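Local coordinates for protein - conserved hypothetical (Bacillus anthracis, PDB 4LES) that is of unknown function, a conserved hypothetical protein whose modelled part is built largely from antiparallel beta sheet with short helices packed against it, at residues E69-V74 with R89-D94; F78-F83 with N198-E203; I113-E118 with K179-N184. All blocks are in the same frame, centred on the assembly; numbering follows the deposited sequence.

Overall arrangement
Contacts 1 and 3 belong to one four-stranded antiparallel sheet, ordered 69-79, 83-96, 110-121, 174-184. Contact 1 pairs the first two strands and contact 3 the last two; their centres lie 9 Å apart, joined by the middle strands. Contact 3, about 4 Å from the centre of the chain, is almost wholly apolar beyond its backbone bonds. Contact 1, at an outer strand, is partly buried and carries charged side chains and a phosphate ion. Contact 2 lies farthest out, about 14 Å from the chain centre, and links the far end of strand 69-79 to the three-stranded sheet through aromatic packing, a tyrosine hydroxyl bonded to a backbone carbonyl, and a water, without strand pairing.

Contact 1 (E69-V74 with R89-D94); sequences EKEYAV and RVVERD. With PO4 (phosphate ion), chain E.
Tyr72 N donates to Val90 O at 2.8 Å, and Val90 N returns the bond to Tyr72 O. Lys70 and Glu92 bond likewise, Glu92 N reaching Lys70 O at 2.8 Å. These pairs set the register of strand segments that run antiparallel, N-to-C directions 170° apart. On the face of Lys70, Tyr72, Val90 and Glu92, a water at the edge of the tyrosine ring, 2.6 Å from Tyr72 OH, donates to Glu92 OE1 at 2.9 Å.

Charge gathers on the other face. Arg89 sets CG between its backbone N and carbonyl carbon (chi1 52°) and runs extended to NE, bringing NH1 3.0 Å from Glu71 OE1: a salt bridge with a weak hydrogen bond at the guanidinium edge, carboxylate and guanidinium planes 79° apart. Arg89 NE pairs with Glu116. Glu69 OE2 lies over one face of the Arg93 guanidinium, 3.5 Å from Arg93 NH2, so charge rather than a directed N-H holds it; Glu158 also pairs with Arg93. Arg89 NH2 donates to O3 of a phosphate ion at 3.1 Å, although the ion's fit against Glu69 is doubtful. Alternating hydrogen-bonded and non-hydrogen-bonded pairs between consecutive strands 69-79 and 83-96 make an antiparallel beta hairpin.

Contact 2 (F78-F83 with N198-E203); sequences FHTPKF and NNEYKE
Phe78 (chi1 -57°) and Tyr201 (chi1 -59°) each hold CG anti to the carbonyl carbon, and with these matching torsions the two side chains slide past one another in opposite directions. Phe78 CD2 comes down over one face of the tyrosine ring, offset toward its rim, and stands 3.4 Å from Tyr201 CG. Phe78 CB adds a CH-pi contact over the same ring. Centroids 5.1 Å apart and planes inclined at 57° make this an oblique aromatic contact. Beyond it, Phe78 CZ meets Glu203 CB at 4.2 Å, while the carboxylate of Glu203 pairs with Lys76 and Phe78 also packs on Val197.

At its far end the tyrosine is pinned by its hydroxyl: Tyr201 OH donates to His79 O at 2.6 Å, in the carbonyl plane and on a lone pair, with the acceptor at the ring edge. Tyr201 is itself part of a classic beta bulge: it and Glu200 both face Val197 at the start of strand 201-204. The opposing segment rounds the hairpin turn between strands 69-79 and 83-96, where Thr80 N bonds to Phe83 O.

His79 O has a second donor, a water 3.0 Å away that also gives a hydrogen to Glu200 OE1. The other carboxylate oxygen, Glu200 OE2, takes a hydrogen bond from Asn198 ND2 at 2.9 Å; it is met on the anti side, somewhat out of the carboxylate plane, while the bond lies in the amide plane of Asn198. That amide nitrogen also rests against the turn, with Asn198 ND2 3.7 Å from the methyl Thr80 CG2. The His79 imidazole has a partner of its own, ND1 being hydrogen-bonded to Asp84 OD1.

Contact 3 (I113-E118 with K179-N184); sequences IVVEAE and KVYVIN
Ile113 CG1 meets Ile183 CG1 at 3.6 Å, the two side chains crossing at about a right angle. On the same face Val115 CG2 touches Tyr181 CE1 at 3.7 Å, arriving at the edge of the phenol ring. Tyr181 has CG anti to its carbonyl carbon (chi1 -48°), which carries the ring along the neighbouring strand, with Tyr181 CD1 3.4 Å from Ile113 O. Val90 packs on Ile113 and continues this apolar layer into the next strand.

Through the sheet, Val114 and Val180 lie side by side, pointing the same way, with their CG2 methyls 4.1 Å apart. Helix 149-158 covers them: Tyr155 touches both, and Ala151 and Ala152 pack on Val180.

Between the two layers runs the backbone ladder. Ile113 N bonds to Tyr181 O at 2.7 Å and Val115 N to Lys179 O at 2.8 Å, each answered by the reverse bond, and the short axes stand at 160°. Lys179 O also receives a CA-H...O contact from Val114 CA at 3.3 Å.

Polar side chains point out of this pairing. Lys179 leads its amine away from the neighbouring strand, buried Glu116 has OE2 hydrogen-bonded to Tyr155 OH, and Asn184 N-caps helix 185-190. Across the two segments, then, directional bonding is confined to main-chain atoms, which satisfy one another in a mainly apolar setting, while the carboxylate of Glu118 turns to Lys88 of neighbouring strand 83-96.

Contact 1 (E69-V74 with R89-D94)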
loop_
_atom_site.group_PDB
_atom_site.type_symbol
_atom_site.label_atom_id
_atom_site.label_comp_id
_atom_site.label_asym_id
_atom_site.label_seq_id
_atom_site.Cartn_x
_atom_site.Cartn_y
_atom_site.Cartn_z
ATOM N N GLU A 69 -7.325 2.177 -14.871
ATOM C CA GLU A 69 -6.588 1.472 -13.840
ATOM C C GLU A 69 -5.631 0.448 -14.468
ATOM O O GLU A 69 -5.959 -0.194 -15.480
ATOM C CB GLU A 69 -7.650 0.830 -12.933
ATOM C CG GLU A 69 -7.193 -0.026 -11.792
ATOM C CD GLU A 69 -8.349 -0.452 -10.886
ATOM O OE1 GLU A 69 -8.208 -1.449 -10.161
ATOM O OE2 GLU A 69 -9.409 0.186 -10.916
ATOM N N LYS A 70 -4.435 0.351 -13.911
ATOM C CA LYS A 70 -3.441 -0.606 -14.365
ATOM C C LYS A 70 -2.929 -1.334 -13.141
ATOM O O LYS A 70 -2.515 -0.697 -12.141
ATOM C CB LYS A 70 -2.309 0.081 -15.121
ATOM C CG LYS A 70 -1.315 -0.919 -15.684
ATOM C CD LYS A 70 -0.362 -0.300 -16.688
ATOM C CE LYS A 70 0.654 -1.342 -17.125
ATOM N NZ LYS A 70 1.795 -0.718 -17.831
ATOM N N GLU A 71 -2.964 -2.662 -13.199
ATOM C CA GLU A 71 -2.623 -3.477 -12.040
ATOM C C GLU A 71 -1.325 -4.278 -12.167
ATOM O O GLU A 71 -1.040 -4.823 -13.223
ATOM C CB GLU A 71 -3.784 -4.416 -11.746
ATOM C CG GLU A 71 -5.122 -3.699 -11.741
ATOM C CD GLU A 71 -6.274 -4.617 -11.386
ATOM O OE1 GLU A 71 -5.994 -5.669 -10.738
ATOM O OE2 GLU A 71 -7.457 -4.287 -11.739
ATOM N N TYR A 72 -0.566 -4.346 -11.057
ATOM C CA TYR A 72 0.710 -5.086 -10.974
ATOM C C TYR A 72 0.617 -6.083 -9.800
ATOM O O TYR A 72 0.645 -5.682 -8.616
ATOM C CB TYR A 72 1.856 -4.128 -10.750
ATOM C CG TYR A 72 1.989 -3.094 -11.806
ATOM C CD1 TYR A 72 1.265 -1.918 -11.736
ATOM C CD2 TYR A 72 2.833 -3.277 -12.872
ATOM C CE1 TYR A 72 1.361 -0.953 -12.708
ATOM C CE2 TYR A 72 2.943 -2.314 -13.874
ATOM C CZ TYR A 72 2.197 -1.158 -13.788
ATOM O OH TYR A 72 2.293 -0.179 -14.771
ATOM N N ALA A 73 0.421 -7.354 -10.116
ATOM C CA ALA A 73 0.306 -8.402 -9.095
ATOM C C ALA A 73 1.654 -8.679 -8.466
ATOM O O ALA A 73 2.658 -8.680 -9.148
ATOM C CB ALA A 73 -0.264 -9.689 -9.686
ATOM N N VAL A 74 1.683 -8.835 -7.151
ATOM C CA VAL A 74 2.936 -9.182 -6.444
ATOM C C VAL A 74 2.628 -10.505 -5.807
ATOM O O VAL A 74 3.273 -11.492 -6.111
ATOM C CB VAL A 74 3.358 -8.130 -5.391
ATOM C CG1 VAL A 74 4.591 -8.578 -4.609
ATOM C CG2 VAL A 74 3.639 -6.808 -6.064
ATOM N N ARG A 89 -0.910 -6.473 -4.372
ATOM C CA ARG A 89 -0.760 -5.867 -5.656
ATOM C C ARG A 89 -0.511 -4.403 -5.518
ATOM O O ARG A 89 -0.669 -3.828 -4.436
ATOM C CB ARG A 89 -1.992 -6.114 -6.494
ATOM C CG ARG A 89 -3.279 -5.727 -5.822
ATOM C CD ARG A 89 -4.509 -5.991 -6.739
ATOM N NE ARG A 89 -5.615 -5.310 -6.092
ATOM C CZ ARG A 89 -6.743 -4.882 -6.662
ATOM N NH1 ARG A 89 -6.995 -5.076 -7.953
ATOM N NH2 ARG A 89 -7.632 -4.247 -5.901
ATOM N N VAL A 90 -0.080 -3.813 -6.628
ATOM C CA VAL A 90 0.138 -2.384 -6.718
ATOM C C VAL A 90 -0.812 -1.953 -7.828
ATOM O O VAL A 90 -0.856 -2.600 -8.871
ATOM C CB VAL A 90 1.580 -2.040 -7.091
ATOM C CG1 VAL A 90 1.714 -0.556 -7.351
ATOM C CG2 VAL A 90 2.539 -2.501 -5.999
ATOM N N VAL A 91 -1.578 -0.893 -7.603
ATOM C CA VAL A 91 -2.552 -0.424 -8.596
ATOM C C VAL A 91 -2.364 1.049 -8.924
ATOM O O VAL A 91 -2.251 1.871 -8.035
ATOM C CB VAL A 91 -3.977 -0.593 -8.061
ATOM C CG1 VAL A 91 -5.006 -0.126 -9.091
ATOM C CG2 VAL A 91 -4.213 -2.057 -7.721
ATOM N N GLU A 92 -2.335 1.356 -10.211
ATOM C CA GLU A 92 -2.203 2.713 -10.708
ATOM C C GLU A 92 -3.588 3.130 -11.122
ATOM O O GLU A 92 -4.198 2.484 -11.989
ATOM C CB GLU A 92 -1.254 2.727 -11.920
ATOM C CG GLU A 92 -1.106 4.070 -12.601
ATOM C CD GLU A 92 -0.189 4.017 -13.817
ATOM O OE1 GLU A 92 0.145 2.913 -14.297
ATOM O OE2 GLU A 92 0.194 5.100 -14.300
ATOM N N ARG A 93 -4.111 4.181 -10.508
ATOM C CA ARG A 93 -5.468 4.630 -10.834
ATOM C C ARG A 93 -5.716 6.124 -10.791
ATOM O O ARG A 93 -4.956 6.878 -10.218
ATOM C CB ARG A 93 -6.499 3.896 -9.966
ATOM C CG ARG A 93 -6.239 3.902 -8.480
ATOM C CD ARG A 93 -6.976 2.756 -7.797
ATOM N NE ARG A 93 -8.379 3.046 -7.586
ATOM C CZ ARG A 93 -9.340 2.140 -7.429
ATOM N NH1 ARG A 93 -10.582 2.549 -7.236
ATOM N NH2 ARG A 93 -9.094 0.843 -7.494
ATOM N N ASP A 94 -6.813 6.509 -11.429
ATOM C CA ASP A 94 -7.260 7.914 -11.563
ATOM C C ASP A 94 -8.035 8.476 -10.367
ATOM O O ASP A 94 -8.248 9.673 -10.288
ATOM C CB ASP A 94 -8.167 8.033 -12.794
ATOM C CG ASP A 94 -9.417 7.123 -12.703
ATOM O OD1 ASP A 94 -9.394 6.092 -11.978
ATOM O OD2 ASP A 94 -10.424 7.426 -13.373
HETATM P P PO4 E . -10.038 -2.868 -8.217
HETATM O O1 PO4 E . -8.859 -2.120 -7.631
HETATM O O2 PO4 E . -9.686 -3.482 -9.545
HETATM O O3 PO4 E . -10.405 -3.960 -7.264
HETATM O O4 PO4 E . -11.194 -1.923 -8.400
HETATM O O HOH W 1 2.195 2.061 -16.152
#

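Contact 2 (F78-F83 with N198-E203)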
loop_
_atom_site.group_PDB
_atom_site.type_symbol
_atom_site.label_atom_id
_atom_site.label_comp_id
_atom_site.label_asym_id
_atom_site.label_seq_id
_atom_site.Cartn_x
_atom_site.Cartn_y
_atom_site.Cartn_z
ATOM N N PHE A 78 6.528 -11.857 2.863
ATOM C CA PHE A 78 7.864 -11.546 3.274
ATOM C C PHE A 78 7.945 -11.688 4.767
ATOM O O PHE A 78 7.190 -11.066 5.519
ATOM C CB PHE A 78 8.212 -10.129 2.886
ATOM C CG PHE A 78 8.071 -9.851 1.429
ATOM C CD1 PHE A 78 6.864 -9.429 0.904
ATOM C CD2 PHE A 78 9.136 -9.997 0.585
ATOM C CE1 PHE A 78 6.722 -9.159 -0.443
ATOM C CE2 PHE A 78 9.008 -9.725 -0.771
ATOM C CZ PHE A 78 7.788 -9.306 -1.281
ATOM N N HIS A 79 8.894 -12.500 5.196
ATOM C CA HIS A 79 9.075 -12.784 6.584
ATOM C C HIS A 79 9.967 -11.785 7.337
ATOM O O HIS A 79 11.053 -11.437 6.879
ATOM C CB HIS A 79 9.674 -14.164 6.720
ATOM C CG HIS A 79 9.908 -14.558 8.124
ATOM N ND1 HIS A 79 8.899 -15.029 8.936
ATOM C CD2 HIS A 79 11.033 -14.540 8.877
ATOM C CE1 HIS A 79 9.399 -15.286 10.133
ATOM N NE2 HIS A 79 10.688 -15.003 10.116
ATOM N N THR A 80 9.472 -11.320 8.488
ATOM C CA THR A 80 10.233 -10.447 9.380
ATOM C C THR A 80 10.113 -11.139 10.722
ATOM O O THR A 80 9.280 -12.042 10.886
ATOM C CB THR A 80 9.706 -8.986 9.434
ATOM O OG1 THR A 80 8.443 -8.919 10.126
ATOM C CG2 THR A 80 9.577 -8.422 8.048
ATOM N N PRO A 81 10.963 -10.755 11.682
ATOM C CA PRO A 81 10.951 -11.445 12.973
ATOM C C PRO A 81 9.589 -11.533 13.659
ATOM O O PRO A 81 9.231 -12.587 14.167
ATOM C CB PRO A 81 11.930 -10.616 13.821
ATOM C CG PRO A 81 12.834 -9.947 12.822
ATOM C CD PRO A 81 11.969 -9.672 11.629
ATOM N N LYS A 82 8.823 -10.453 13.661
ATOM C CA LYS A 82 7.536 -10.463 14.373
ATOM C C LYS A 82 6.311 -10.634 13.492
ATOM O O LYS A 82 5.278 -11.118 13.959
ATOM C CB LYS A 82 7.393 -9.159 15.163
ATOM C CG LYS A 82 8.431 -8.964 16.250
ATOM C CD LYS A 82 8.341 -7.547 16.818
ATOM C CE LYS A 82 9.197 -7.377 18.062
ATOM N NZ LYS A 82 9.065 -6.004 18.614
ATOM N N PHE A 83 6.450 -10.274 12.214
ATOM C CA PHE A 83 5.352 -10.273 11.278
ATOM C C PHE A 83 5.687 -10.836 9.889
ATOM O O PHE A 83 6.778 -10.620 9.377
ATOM C CB PHE A 83 4.914 -8.803 11.029
ATOM C CG PHE A 83 4.537 -8.034 12.283
ATOM C CD1 PHE A 83 3.234 -8.031 12.751
ATOM C CD2 PHE A 83 5.483 -7.293 12.974
ATOM C CE1 PHE A 83 2.878 -7.329 13.896
ATOM C CE2 PHE A 83 5.142 -6.589 14.139
ATOM C CZ PHE A 83 3.840 -6.609 14.602
ATOM N N ASN A 198 10.378 -3.652 4.966
ATOM C CA ASN A 198 11.185 -3.635 6.174
ATOM C C ASN A 198 12.620 -3.261 5.888
ATOM O O ASN A 198 13.500 -3.697 6.596
ATOM C CB ASN A 198 11.159 -5.025 6.803
ATOM C CG ASN A 198 11.590 -4.997 8.248
ATOM O OD1 ASN A 198 11.254 -4.073 8.982
ATOM N ND2 ASN A 198 12.338 -5.994 8.660
ATOM N N ASN A 199 12.834 -2.475 4.835
ATOM C CA ASN A 199 14.165 -2.132 4.330
ATOM C C ASN A 199 15.020 -3.381 4.184
ATOM O O ASN A 199 16.218 -3.329 4.330
ATOM C CB ASN A 199 14.826 -1.103 5.248
ATOM C CG ASN A 199 14.180 0.257 5.123
ATOM O OD1 ASN A 199 14.169 0.852 4.039
ATOM N ND2 ASN A 199 13.633 0.761 6.222
ATOM N N GLU A 200 14.376 -4.495 3.885
ATOM C CA GLU A 200 15.013 -5.804 3.854
ATOM C C GLU A 200 14.772 -6.558 2.546
ATOM O O GLU A 200 15.603 -7.360 2.141
ATOM C CB GLU A 200 14.419 -6.601 5.015
ATOM C CG GLU A 200 15.079 -7.916 5.331
ATOM C CD GLU A 200 14.466 -8.584 6.547
ATOM O OE1 GLU A 200 15.002 -9.613 6.968
ATOM O OE2 GLU A 200 13.458 -8.103 7.093
ATOM N N TYR A 201 13.621 -6.328 1.905
ATOM C CA TYR A 201 13.299 -6.967 0.654
ATOM C C TYR A 201 12.972 -5.878 -0.342
ATOM O O TYR A 201 12.350 -4.865 0.013
ATOM C CB TYR A 201 12.054 -7.842 0.789
ATOM C CG TYR A 201 12.149 -8.927 1.817
ATOM C CD1 TYR A 201 11.738 -8.705 3.124
ATOM C CD2 TYR A 201 12.617 -10.194 1.475
ATOM C CE1 TYR A 201 11.814 -9.704 4.075
ATOM C CE2 TYR A 201 12.676 -11.207 2.415
ATOM C CZ TYR A 201 12.272 -10.952 3.722
ATOM O OH TYR A 201 12.356 -11.947 4.677
ATOM N N LYS A 202 13.367 -6.094 -1.593
ATOM C CA LYS A 202 13.108 -5.149 -2.670
ATOM C C LYS A 202 12.489 -5.957 -3.789
ATOM O O LYS A 202 13.110 -6.830 -4.352
ATOM C CB LYS A 202 14.396 -4.468 -3.109
ATOM C CG LYS A 202 14.209 -3.328 -4.094
ATOM C CD LYS A 202 15.533 -2.596 -4.286
ATOM C CE LYS A 202 15.319 -1.268 -4.989
ATOM N NZ LYS A 202 16.564 -0.462 -5.133
ATOM N N GLU A 203 11.232 -5.694 -4.069
ATOM C CA GLU A 203 10.507 -6.424 -5.110
ATOM C C GLU A 203 10.222 -5.460 -6.250
ATOM O O GLU A 203 9.550 -4.447 -6.036
ATOM C CB GLU A 203 9.212 -6.911 -4.455
ATOM C CG GLU A 203 8.206 -7.547 -5.344
ATOM C CD GLU A 203 8.697 -8.851 -5.890
ATOM O OE1 GLU A 203 9.650 -9.437 -5.288
ATOM O OE2 GLU A 203 8.103 -9.275 -6.907
HETATM O O HOH W 2 13.525 -11.118 8.510
#

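Contact 3 (I113-E118 with K179-N184)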
loop_
_atom_site.group_PDB
_atom_site.type_symbol
_atom_site.label_atom_id
_atom_site.label_comp_id
_atom_site.label_asym_id
_atom_site.label_seq_id
_atom_site.Cartn_x
_atom_site.Cartn_y
_atom_site.Cartn_z
ATOM N N ILE A 113 -1.041 5.746 -6.699
ATOM C CA ILE A 113 -0.418 4.421 -6.754
ATOM C C ILE A 113 -0.796 3.800 -5.436
ATOM O O ILE A 113 -0.488 4.366 -4.379
ATOM C CB ILE A 113 1.110 4.470 -6.887
ATOM C CG1 ILE A 113 1.499 5.215 -8.175
ATOM C CG2 ILE A 113 1.692 3.056 -6.920
ATOM C CD1 ILE A 113 0.925 4.591 -9.446
ATOM N N VAL A 114 -1.530 2.692 -5.494
ATOM C CA VAL A 114 -1.978 2.003 -4.290
ATOM C C VAL A 114 -1.173 0.730 -4.100
ATOM O O VAL A 114 -1.075 -0.071 -5.010
ATOM C CB VAL A 114 -3.454 1.573 -4.408
ATOM C CG1 VAL A 114 -3.917 0.855 -3.136
ATOM C CG2 VAL A 114 -4.339 2.771 -4.694
ATOM N N VAL A 115 -0.552 0.570 -2.944
ATOM C CA VAL A 115 0.157 -0.675 -2.603
ATOM C C VAL A 115 -0.731 -1.400 -1.574
ATOM O O VAL A 115 -0.905 -0.930 -0.447
ATOM C CB VAL A 115 1.556 -0.392 -2.004
ATOM C CG1 VAL A 115 2.243 -1.671 -1.592
ATOM C CG2 VAL A 115 2.440 0.377 -2.987
ATOM N N GLU A 116 -1.315 -2.518 -1.962
ATOM C CA GLU A 116 -2.131 -3.331 -1.051
ATOM C C GLU A 116 -1.231 -4.318 -0.308
ATOM O O GLU A 116 -0.562 -5.140 -0.912
ATOM C CB GLU A 116 -3.185 -4.113 -1.821
ATOM C CG GLU A 116 -4.285 -3.241 -2.387
ATOM C CD GLU A 116 -5.374 -4.054 -3.063
ATOM O OE1 GLU A 116 -5.108 -5.222 -3.455
ATOM O OE2 GLU A 116 -6.493 -3.516 -3.217
ATOM N N ALA A 117 -1.250 -4.242 1.003
ATOM C CA ALA A 117 -0.412 -5.074 1.832
ATOM C C ALA A 117 -1.113 -5.424 3.114
ATOM O O ALA A 117 -2.098 -4.791 3.499
ATOM C CB ALA A 117 0.868 -4.317 2.162
ATOM N N GLU A 118 -0.602 -6.436 3.790
ATOM C CA GLU A 118 -1.139 -6.805 5.096
ATOM C C GLU A 118 -0.059 -7.466 5.966
ATOM O O GLU A 118 0.914 -7.996 5.440
ATOM C CB GLU A 118 -2.373 -7.679 4.929
ATOM C CG GLU A 118 -2.156 -8.971 4.176
ATOM C CD GLU A 118 -3.472 -9.712 3.951
ATOM O OE1 GLU A 118 -4.494 -9.035 3.702
ATOM O OE2 GLU A 118 -3.478 -10.958 4.015
ATOM N N LYS A 179 -1.278 1.372 1.338
ATOM C CA LYS A 179 -0.653 2.696 1.223
ATOM C C LYS A 179 -1.117 3.309 -0.085
ATOM O O LYS A 179 -1.254 2.595 -1.098
ATOM C CB LYS A 179 0.867 2.594 1.101
ATOM C CG LYS A 179 1.558 1.628 2.025
ATOM C CD LYS A 179 1.481 2.068 3.452
ATOM C CE LYS A 179 2.489 1.239 4.237
ATOM N NZ LYS A 179 2.201 1.234 5.675
ATOM N N VAL A 180 -1.312 4.617 -0.093
ATOM C CA VAL A 180 -1.700 5.312 -1.305
ATOM C C VAL A 180 -0.791 6.508 -1.530
ATOM O O VAL A 180 -0.665 7.385 -0.667
ATOM C CB VAL A 180 -3.182 5.752 -1.269
ATOM C CG1 VAL A 180 -3.572 6.456 -2.558
ATOM C CG2 VAL A 180 -4.076 4.543 -1.031
ATOM N N TYR A 181 -0.160 6.537 -2.699
ATOM C CA TYR A 181 0.748 7.617 -3.066
ATOM C C TYR A 181 0.233 8.404 -4.257
ATOM O O TYR A 181 -0.538 7.899 -5.073
ATOM C CB TYR A 181 2.126 7.041 -3.399
ATOM C CG TYR A 181 2.646 6.054 -2.379
ATOM C CD1 TYR A 181 2.314 4.702 -2.460
ATOM C CD2 TYR A 181 3.448 6.466 -1.321
ATOM C CE1 TYR A 181 2.793 3.782 -1.533
ATOM C CE2 TYR A 181 3.932 5.547 -0.384
ATOM C CZ TYR A 181 3.590 4.205 -0.494
ATOM O OH TYR A 181 4.064 3.286 0.426
ATOM N N VAL A 182 0.636 9.668 -4.332
ATOM C CA VAL A 182 0.292 10.515 -5.456
ATOM C C VAL A 182 1.600 10.679 -6.223
ATOM O O VAL A 182 2.537 11.277 -5.724
ATOM C CB VAL A 182 -0.303 11.865 -5.009
ATOM C CG1 VAL A 182 -0.463 12.806 -6.195
ATOM C CG2 VAL A 182 -1.648 11.639 -4.332
ATOM N N ILE A 183 1.659 10.131 -7.432
ATOM C CA ILE A 183 2.878 10.126 -8.215
ATOM C C ILE A 183 2.684 10.738 -9.589
ATOM O O ILE A 183 1.591 10.669 -10.147
ATOM C CB ILE A 183 3.351 8.659 -8.424
ATOM C CG1 ILE A 183 3.541 7.957 -7.086
ATOM C CG2 ILE A 183 4.647 8.593 -9.214
ATOM C CD1 ILE A 183 4.630 8.569 -6.225
ATOM N N ASN A 184 3.747 11.335 -10.130
ATOM C CA ASN A 184 3.716 11.883 -11.482
ATOM C C ASN A 184 3.533 10.713 -12.428
ATOM O O ASN A 184 4.345 9.785 -12.420
ATOM C CB ASN A 184 5.017 12.610 -11.799
ATOM C CG ASN A 184 5.017 13.245 -13.181
ATOM O OD1 ASN A 184 4.794 12.591 -14.201
ATOM N ND2 ASN A 184 5.305 14.525 -13.214
#